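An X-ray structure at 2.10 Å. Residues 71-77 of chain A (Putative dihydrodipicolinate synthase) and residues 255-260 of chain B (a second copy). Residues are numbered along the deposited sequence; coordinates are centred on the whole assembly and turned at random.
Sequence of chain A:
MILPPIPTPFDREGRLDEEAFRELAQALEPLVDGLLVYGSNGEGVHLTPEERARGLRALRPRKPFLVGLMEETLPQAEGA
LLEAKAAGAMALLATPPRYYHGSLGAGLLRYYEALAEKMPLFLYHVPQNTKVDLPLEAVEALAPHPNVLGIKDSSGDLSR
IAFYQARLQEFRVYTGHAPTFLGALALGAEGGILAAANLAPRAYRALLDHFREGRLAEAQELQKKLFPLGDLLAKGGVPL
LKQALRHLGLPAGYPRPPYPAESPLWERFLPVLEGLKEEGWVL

Chain A 71-77: EETLPQA
Chain B 255-260: PRPPYP

The first turn of a helix leaves amide groups without partners inside the helix, and a neighbouring chain can supply one. In this contact between two copies of a putative dihydrodipicolinate synthase, Thr A73 (phi/psi -142/164) is the N-cap and the helix begins at Leu A74 (-64/-44). The Leu A74 N donates to Pro B257 O at 3.1 Å, with an N-H...O angle of 159°, and the CA atoms of these two residues lie 5.8 Å apart, which fixes the register. Thr A73, chi1 p, accepts a weak capping bond from Gln A76 N to its OG1 (3.4 Å), while that OG1 donates to Gln A76 OE1 at 2.7 Å. Its CA-to-CB bond points toward chain B, and Thr A73 CB lies 3.1 Å from Pro B257 O, a contact and not a hydrogen bond.

Arg B256 (-73/133) covers the most surface. It is t at chi1, chi2 and chi3, and Pro A75 CB sits over one face of its guanidinium, 3.5 Å from Arg B256 NE; NE, NH1 and NH2 of Arg B256 are hydrogen-bonded elsewhere in the structure. Pro A75 (-57/-41), helical and C-gamma exo, also points CA-to-CB toward chain B. Chain B has no regular secondary structure here: Pro B257 (-52/150) leads through a cis peptide into Pro B258 (-78/9). Leu A74, rotamer m,t, packs against both rings, CD1 to Pro B257 CB and CG to Pro B258 CD, each 4.1 Å. One water bridges the two chains, its O donating to Glu A72 OE1 (2.8 Å) and lying 2.6 Å from Tyr B259 OH.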

# COMPACT_ATOMS: atom_id res chain seq x y z
N GLU A 71 -18.99 1.91 14.98
CA GLU A 71 -18.66 1.10 16.14
C GLU A 71 -17.89 -0.13 15.67
O GLU A 71 -17.87 -0.45 14.47
CB GLU A 71 -19.93 0.66 16.88
CG GLU A 71 -20.80 1.78 17.42
CD GLU A 71 -20.07 2.69 18.40
OE1 GLU A 71 -19.22 2.20 19.17
OE2 GLU A 71 -20.36 3.91 18.41
N GLU A 72 -17.26 -0.82 16.61
CA GLU A 72 -16.46 -2.00 16.32
C GLU A 72 -17.24 -3.30 16.51
O GLU A 72 -16.88 -4.32 15.94
CB GLU A 72 -15.23 -2.04 17.22
CG GLU A 72 -14.35 -0.79 17.19
CD GLU A 72 -13.37 -0.76 16.02
OE1 GLU A 72 -13.35 -1.73 15.22
OE2 GLU A 72 -12.63 0.24 15.90
N THR A 73 -18.31 -3.26 17.32
CA THR A 73 -19.09 -4.46 17.59
C THR A 73 -20.59 -4.20 17.67
O THR A 73 -21.03 -3.06 17.82
CB THR A 73 -18.67 -5.11 18.92
OG1 THR A 73 -19.04 -4.24 20.01
CG2 THR A 73 -17.17 -5.33 18.95
N LEU A 74 -21.38 -5.27 17.59
CA LEU A 74 -22.82 -5.15 17.66
C LEU A 74 -23.26 -4.63 19.03
O LEU A 74 -24.13 -3.76 19.12
CB LEU A 74 -23.48 -6.50 17.34
CG LEU A 74 -23.41 -6.85 15.85
CD1 LEU A 74 -23.90 -8.27 15.61
CD2 LEU A 74 -24.25 -5.85 15.06
N PRO A 75 -22.68 -5.15 20.12
CA PRO A 75 -23.09 -4.65 21.44
C PRO A 75 -22.91 -3.13 21.55
O PRO A 75 -23.76 -2.44 22.10
CB PRO A 75 -22.20 -5.42 22.40
CG PRO A 75 -22.09 -6.75 21.72
CD PRO A 75 -21.84 -6.36 20.27
N GLN A 76 -21.79 -2.62 21.03
CA GLN A 76 -21.52 -1.18 21.08
C GLN A 76 -22.44 -0.44 20.12
O GLN A 76 -22.84 0.70 20.38
CB GLN A 76 -20.07 -0.89 20.70
CG GLN A 76 -19.05 -1.29 21.76
CD GLN A 76 -17.65 -1.37 21.20
OE1 GLN A 76 -17.39 -2.12 20.26
NE2 GLN A 76 -16.74 -0.59 21.77
N ALA A 77 -22.77 -1.08 19.00
CA ALA A 77 -23.63 -0.48 18.00
C ALA A 77 -25.08 -0.34 18.46
O ALA A 77 -25.76 0.62 18.10
CB ALA A 77 -23.58 -1.31 16.72
N PRO B 255 -14.93 -14.01 20.89
CA PRO B 255 -14.75 -12.65 20.36
C PRO B 255 -16.12 -11.98 20.39
O PRO B 255 -17.15 -12.65 20.25
CB PRO B 255 -14.26 -12.90 18.93
CG PRO B 255 -13.54 -14.21 19.04
CD PRO B 255 -14.48 -15.01 19.91
N ARG B 256 -16.16 -10.67 20.56
CA ARG B 256 -17.44 -9.98 20.61
C ARG B 256 -18.06 -9.92 19.21
O ARG B 256 -17.38 -9.59 18.24
CB ARG B 256 -17.27 -8.57 21.18
CG ARG B 256 -18.51 -8.06 21.89
CD ARG B 256 -18.27 -6.78 22.68
NE ARG B 256 -19.22 -6.71 23.78
CZ ARG B 256 -19.40 -5.67 24.59
NH1 ARG B 256 -18.68 -4.56 24.44
NH2 ARG B 256 -20.29 -5.74 25.57
N PRO B 257 -19.36 -10.27 19.09
CA PRO B 257 -20.03 -10.24 17.78
C PRO B 257 -19.79 -8.87 17.15
O PRO B 257 -19.70 -7.87 17.85
CB PRO B 257 -21.49 -10.47 18.13
CG PRO B 257 -21.40 -11.37 19.34
CD PRO B 257 -20.30 -10.71 20.14
N PRO B 258 -19.75 -8.80 15.80
CA PRO B 258 -19.93 -9.85 14.79
C PRO B 258 -18.76 -10.79 14.51
O PRO B 258 -18.81 -11.56 13.56
CB PRO B 258 -20.29 -9.04 13.56
CG PRO B 258 -19.32 -7.89 13.68
CD PRO B 258 -19.42 -7.52 15.16
N TYR B 259 -17.71 -10.73 15.32
CA TYR B 259 -16.58 -11.62 15.07
C TYR B 259 -16.93 -13.08 15.36
O TYR B 259 -17.71 -13.37 16.27
CB TYR B 259 -15.36 -11.14 15.85
CG TYR B 259 -14.81 -9.84 15.29
CD1 TYR B 259 -15.24 -8.60 15.78
CD2 TYR B 259 -13.92 -9.84 14.22
CE1 TYR B 259 -14.78 -7.40 15.22
CE2 TYR B 259 -13.47 -8.66 13.64
CZ TYR B 259 -13.90 -7.44 14.15
OH TYR B 259 -13.43 -6.28 13.59
N PRO B 260 -16.36 -14.02 14.59
CA PRO B 260 -16.60 -15.46 14.71
C PRO B 260 -16.13 -16.14 15.99
O PRO B 260 -15.04 -15.88 16.49
CB PRO B 260 -15.91 -16.02 13.47
CG PRO B 260 -14.72 -15.13 13.34
CD PRO B 260 -15.32 -13.75 13.58
O HOH W 1 -13.01 -4.49 15.44